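PDB 5JBD: inactive glucansucrase from Lactobacillus reuteri, which is an inactive member of glycoside hydrolase family 70, built around a TIM-barrel core, and carries a bound calcium ion. Local coordinates for residues D289-M303 against Y812-G824. Residues are numbered along the deposited sequence; the frame is centred on the assembly and turned at random.
Sequences DADVLDQMGQLMNDM and YPDLFTTKAISTG
Helix 291-303 and the segment 812-824, a 3-10 turn followed by loop, run antiparallel, the CA atoms of Asp291 and Ala820 lying 5.9 Å apart at one end and those of Asp302 and Tyr812 6.7 Å at the other. Near the N-terminal end of the helix, the hydroxyl of Ser822 sits between two carboxylates, its OG 2.6 Å from Asp289 OD2 and 2.5 Å from Asp291 OD2. Asp291 also receives Ser822 N on the syn lone pair of OD1 (3.0 Å, 164°), and Gln226 and Gln252 bond its OD1 and OD2, while Asp289 OD1 caps Asp291 N, a task suited to a short acidic side chain. Small Ala820 lets the loop come close to Asp291. Midway, water bridges Gln295 NE2 to Thr818 O; the same amide nitrogen also bonds Gln252. Gln298, extended with CG anti to the backbone N (chi1 -171°), is long enough to bring NE2 within 2.9 Å of Asp814 OD2, on the anti side of that carboxylate. Leu815 turns CD1 onto Leu299 CD1, an apolar contact beside these polar groups. Farther along, Asp302 lays CB over one face of the Tyr812 ring, and Met303 CG packs against Tyr812 CE2. Asp302 OD2 and Asp814 OD2 approach to 2.5 Å, suggesting that one acid is protonated. The chemistry implies a largely polar, partly water-mediated attachment, with a serine hydroxyl between two carboxylates at one end and a carboxylate pair probably sharing a proton at the other.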
loop_
_atom_site.group_PDB
_atom_site.type_symbol
_atom_site.label_atom_id
_atom_site.label_comp_id
_atom_site.label_asym_id
_atom_site.label_seq_id
_atom_site.Cartn_x
_atom_site.Cartn_y
_atom_site.Cartn_z
ATOM N N ASP A 289 -7.809 -3.750 12.498
ATOM C CA ASP A 289 -8.612 -4.532 13.441
ATOM C C ASP A 289 -9.139 -5.781 12.721
ATOM O O ASP A 289 -9.819 -5.680 11.697
ATOM C CB ASP A 289 -9.755 -3.684 14.013
ATOM C CG ASP A 289 -10.461 -4.342 15.197
ATOM O OD1 ASP A 289 -10.730 -5.557 15.152
ATOM O OD2 ASP A 289 -10.780 -3.635 16.175
ATOM N N ALA A 290 -8.767 -6.962 13.230
ATOM C CA ALA A 290 -9.114 -8.227 12.562
ATOM C C ALA A 290 -10.608 -8.520 12.484
ATOM O O ALA A 290 -11.008 -9.389 11.702
ATOM C CB ALA A 290 -8.374 -9.408 13.201
ATOM N N ASP A 291 -11.433 -7.802 13.260
ATOM C CA ASP A 291 -12.890 -7.859 13.100
ATOM C C ASP A 291 -13.313 -7.730 11.645
ATOM O O ASP A 291 -14.273 -8.379 11.225
ATOM C CB ASP A 291 -13.588 -6.722 13.849
ATOM C CG ASP A 291 -13.445 -6.794 15.346
ATOM O OD1 ASP A 291 -12.996 -7.824 15.906
ATOM O OD2 ASP A 291 -13.798 -5.772 15.985
ATOM N N VAL A 292 -12.624 -6.874 10.879
ATOM C CA VAL A 292 -13.048 -6.595 9.502
ATOM C C VAL A 292 -12.819 -7.789 8.572
ATOM O O VAL A 292 -13.514 -7.932 7.573
ATOM C CB VAL A 292 -12.428 -5.309 8.912
ATOM C CG1 VAL A 292 -12.709 -4.111 9.813
ATOM C CG2 VAL A 292 -10.934 -5.466 8.633
ATOM N N LEU A 293 -11.882 -8.665 8.926
ATOM C CA LEU A 293 -11.691 -9.915 8.181
ATOM C C LEU A 293 -12.822 -10.904 8.475
ATOM O O LEU A 293 -13.324 -11.543 7.561
ATOM C CB LEU A 293 -10.320 -10.523 8.479
ATOM C CG LEU A 293 -9.101 -9.604 8.323
ATOM C CD1 LEU A 293 -7.850 -10.316 8.808
ATOM C CD2 LEU A 293 -8.931 -9.162 6.880
ATOM N N ASP A 294 -13.240 -11.006 9.736
ATOM C CA ASP A 294 -14.426 -11.794 10.103
ATOM C C ASP A 294 -15.663 -11.305 9.346
ATOM O O ASP A 294 -16.419 -12.089 8.787
ATOM C CB ASP A 294 -14.716 -11.693 11.607
ATOM C CG ASP A 294 -13.716 -12.445 12.470
ATOM O OD1 ASP A 294 -13.062 -13.402 11.998
ATOM O OD2 ASP A 294 -13.599 -12.096 13.661
ATOM N N GLN A 295 -15.847 -9.988 9.345
ATOM C CA GLN A 295 -17.054 -9.353 8.777
ATOM C C GLN A 295 -17.118 -9.476 7.267
ATOM O O GLN A 295 -18.189 -9.743 6.715
ATOM C CB GLN A 295 -17.129 -7.893 9.238
ATOM C CG GLN A 295 -17.443 -7.832 10.731
ATOM C CD GLN A 295 -17.003 -6.569 11.437
ATOM O OE1 GLN A 295 -16.293 -5.718 10.878
ATOM N NE2 GLN A 295 -17.392 -6.465 12.707
ATOM N N MET A 296 -15.971 -9.332 6.611
ATOM C CA MET A 296 -15.885 -9.573 5.169
ATOM C C MET A 296 -16.304 -11.006 4.835
ATOM O O MET A 296 -17.096 -11.221 3.929
ATOM C CB MET A 296 -14.471 -9.309 4.654
ATOM C CG MET A 296 -14.284 -9.554 3.162
ATOM S SD MET A 296 -12.594 -9.381 2.592
ATOM C CE MET A 296 -12.516 -7.594 2.454
ATOM N N GLY A 297 -15.751 -11.980 5.554
ATOM C CA GLY A 297 -16.132 -13.378 5.357
ATOM C C GLY A 297 -17.612 -13.622 5.598
ATOM O O GLY A 297 -18.264 -14.343 4.837
ATOM N N GLN A 298 -18.154 -12.992 6.637
ATOM C CA GLN A 298 -19.589 -13.127 6.955
ATOM C C GLN A 298 -20.470 -12.612 5.817
ATOM O O GLN A 298 -21.437 -13.280 5.435
ATOM C CB GLN A 298 -19.919 -12.408 8.254
ATOM C CG GLN A 298 -21.323 -12.687 8.770
ATOM C CD GLN A 298 -21.686 -11.844 9.975
ATOM O OE1 GLN A 298 -20.827 -11.175 10.568
ATOM N NE2 GLN A 298 -22.976 -11.873 10.351
ATOM N N LEU A 299 -20.126 -11.442 5.277
ATOM C CA LEU A 299 -20.860 -10.851 4.145
ATOM C C LEU A 299 -20.850 -11.764 2.943
ATOM O O LEU A 299 -21.886 -12.040 2.346
ATOM C CB LEU A 299 -20.270 -9.490 3.734
ATOM C CG LEU A 299 -20.880 -8.787 2.503
ATOM C CD1 LEU A 299 -22.337 -8.422 2.756
ATOM C CD2 LEU A 299 -20.099 -7.544 2.109
ATOM N N MET A 300 -19.658 -12.204 2.565
ATOM C CA MET A 300 -19.514 -13.025 1.372
ATOM C C MET A 300 -20.183 -14.395 1.543
ATOM O O MET A 300 -20.749 -14.916 0.587
ATOM C CB MET A 300 -18.042 -13.094 0.957
ATOM C CG MET A 300 -17.560 -11.721 0.453
ATOM S SD MET A 300 -15.823 -11.649 0.042
ATOM C CE MET A 300 -15.868 -12.695 -1.405
ATOM N N ASN A 301 -20.194 -14.931 2.761
ATOM C CA ASN A 301 -20.977 -16.147 3.056
ATOM C C ASN A 301 -22.498 -15.904 3.012
ATOM O O ASN A 301 -23.252 -16.738 2.501
ATOM C CB ASN A 301 -20.576 -16.782 4.399
ATOM C CG ASN A 301 -21.222 -18.145 4.620
ATOM O OD1 ASN A 301 -21.276 -18.976 3.710
ATOM N ND2 ASN A 301 -21.734 -18.372 5.826
ATOM N N ASP A 302 -22.947 -14.780 3.549
ATOM C CA ASP A 302 -24.371 -14.401 3.444
ATOM C C ASP A 302 -24.831 -14.265 1.995
ATOM O O ASP A 302 -25.905 -14.750 1.627
ATOM C CB ASP A 302 -24.621 -13.083 4.182
ATOM C CG ASP A 302 -24.648 -13.250 5.681
ATOM O OD1 ASP A 302 -24.576 -14.408 6.168
ATOM O OD2 ASP A 302 -24.731 -12.207 6.372
ATOM N N MET A 303 -24.007 -13.599 1.187
ATOM C CA MET A 303 -24.352 -13.300 -0.199
ATOM C C MET A 303 -24.249 -14.529 -1.104
ATOM O O MET A 303 -25.103 -14.732 -1.969
ATOM C CB MET A 303 -23.447 -12.183 -0.750
ATOM C CG MET A 303 -23.695 -10.787 -0.167
ATOM S SD MET A 303 -22.429 -9.586 -0.689
ATOM C CE MET A 303 -22.892 -9.417 -2.414
ATOM N N TYR A 812 -29.732 -9.279 5.105
ATOM C CA TYR A 812 -28.745 -9.999 5.925
ATOM C C TYR A 812 -28.648 -9.371 7.314
ATOM O O TYR A 812 -27.585 -8.863 7.693
ATOM C CB TYR A 812 -27.367 -10.000 5.240
ATOM C CG TYR A 812 -27.388 -10.327 3.757
ATOM C CD1 TYR A 812 -27.878 -11.541 3.293
ATOM C CD2 TYR A 812 -26.925 -9.404 2.811
ATOM C CE1 TYR A 812 -27.883 -11.840 1.933
ATOM C CE2 TYR A 812 -26.927 -9.695 1.453
ATOM C CZ TYR A 812 -27.403 -10.905 1.021
ATOM O OH TYR A 812 -27.412 -11.171 -0.326
ATOM N N PRO A 813 -29.744 -9.441 8.100
ATOM C CA PRO A 813 -29.766 -8.753 9.406
ATOM C C PRO A 813 -28.670 -9.208 10.391
ATOM O O PRO A 813 -28.253 -8.419 11.247
ATOM C CB PRO A 813 -31.173 -9.053 9.955
ATOM C CG PRO A 813 -31.658 -10.240 9.180
ATOM C CD PRO A 813 -31.001 -10.165 7.832
ATOM N N ASP A 814 -28.210 -10.454 10.256
ATOM C CA ASP A 814 -27.089 -10.992 11.066
ATOM C C ASP A 814 -25.805 -10.133 11.033
ATOM O O ASP A 814 -25.046 -10.101 12.011
ATOM C CB ASP A 814 -26.765 -12.445 10.658
ATOM C CG ASP A 814 -26.466 -12.579 9.168
ATOM O OD1 ASP A 814 -27.415 -12.576 8.356
ATOM O OD2 ASP A 814 -25.286 -12.646 8.811
ATOM N N LEU A 815 -25.583 -9.428 9.921
ATOM C CA LEU A 815 -24.449 -8.517 9.795
ATOM C C LEU A 815 -24.384 -7.494 10.921
ATOM O O LEU A 815 -23.289 -7.091 11.327
ATOM C CB LEU A 815 -24.487 -7.773 8.445
ATOM C CG LEU A 815 -24.245 -8.612 7.187
ATOM C CD1 LEU A 815 -24.392 -7.752 5.943
ATOM C CD2 LEU A 815 -22.882 -9.270 7.233
ATOM N N PHE A 816 -25.556 -7.053 11.389
ATOM C CA PHE A 816 -25.664 -5.979 12.364
ATOM C C PHE A 816 -26.175 -6.443 13.731
ATOM O O PHE A 816 -26.510 -5.611 14.586
ATOM C CB PHE A 816 -26.516 -4.846 11.754
ATOM C CG PHE A 816 -26.035 -4.444 10.378
ATOM C CD1 PHE A 816 -24.834 -3.775 10.224
ATOM C CD2 PHE A 816 -26.747 -4.798 9.239
ATOM C CE1 PHE A 816 -24.358 -3.443 8.966
ATOM C CE2 PHE A 816 -26.279 -4.458 7.977
ATOM C CZ PHE A 816 -25.083 -3.777 7.842
ATOM N N THR A 817 -26.206 -7.762 13.948
ATOM C CA THR A 817 -26.393 -8.322 15.303
ATOM C C THR A 817 -25.213 -9.176 15.798
ATOM O O THR A 817 -25.089 -9.395 16.991
ATOM C CB THR A 817 -27.699 -9.135 15.412
ATOM O OG1 THR A 817 -27.694 -10.200 14.460
ATOM C CG2 THR A 817 -28.906 -8.239 15.167
ATOM N N THR A 818 -24.352 -9.652 14.901
ATOM C CA THR A 818 -23.169 -10.415 15.302
ATOM C C THR A 818 -22.186 -9.506 16.011
ATOM O O THR A 818 -21.728 -8.513 15.434
ATOM C CB THR A 818 -22.502 -11.032 14.086
ATOM O OG1 THR A 818 -23.436 -11.919 13.466
ATOM C CG2 THR A 818 -21.204 -11.800 14.472
ATOM N N LYS A 819 -21.856 -9.845 17.257
ATOM C CA LYS A 819 -20.964 -9.008 18.058
ATOM C C LYS A 819 -19.518 -9.251 17.657
ATOM O O LYS A 819 -19.045 -10.376 17.700
ATOM C CB LYS A 819 -21.163 -9.280 19.542
ATOM C CG LYS A 819 -22.539 -8.854 20.035
ATOM C CD LYS A 819 -22.700 -9.104 21.522
ATOM C CE LYS A 819 -23.932 -8.402 22.087
ATOM N NZ LYS A 819 -25.103 -9.315 22.104
ATOM N N ALA A 820 -18.832 -8.195 17.245
ATOM C CA ALA A 820 -17.407 -8.263 16.893
ATOM C C ALA A 820 -16.530 -8.620 18.102
ATOM O O ALA A 820 -16.836 -8.263 19.238
ATOM C CB ALA A 820 -16.958 -6.938 16.291
ATOM N N ILE A 821 -15.441 -9.333 17.842
ATOM C CA ILE A 821 -14.529 -9.803 18.906
ATOM C C ILE A 821 -13.870 -8.635 19.633
ATOM O O ILE A 821 -13.902 -8.571 20.844
ATOM C CB ILE A 821 -13.429 -10.767 18.349
ATOM C CG1 ILE A 821 -14.095 -12.054 17.811
ATOM C CG2 ILE A 821 -12.390 -11.103 19.421
ATOM C CD1 ILE A 821 -13.195 -13.156 17.247
ATOM N N SER A 822 -13.259 -7.720 18.892
ATOM C CA SER A 822 -12.450 -6.675 19.519
ATOM C C SER A 822 -13.287 -5.735 20.392
ATOM O O SER A 822 -12.823 -5.334 21.455
ATOM C CB SER A 822 -11.631 -5.887 18.489
ATOM O OG SER A 822 -12.386 -4.888 17.821
ATOM N N THR A 823 -14.521 -5.446 19.972
ATOM C CA THR A 823 -15.404 -4.475 20.681
ATOM C C THR A 823 -16.518 -5.069 21.523
ATOM O O THR A 823 -17.003 -4.407 22.444
ATOM C CB THR A 823 -16.107 -3.550 19.685
ATOM O OG1 THR A 823 -16.879 -4.338 18.761
ATOM C CG2 THR A 823 -15.098 -2.720 18.944
ATOM N N GLY A 824 -16.947 -6.288 21.191
ATOM C CA GLY A 824 -18.137 -6.882 21.792
ATOM C C GLY A 824 -19.461 -6.266 21.347
ATOM O O GLY A 824 -20.483 -6.552 21.964
HETATM O O HOH W 1 -15.291 -10.160 14.873
HETATM O O HOH W 2 -19.616 -8.410 13.645
HETATM O O HOH W 3 -20.911 -8.496 11.427
#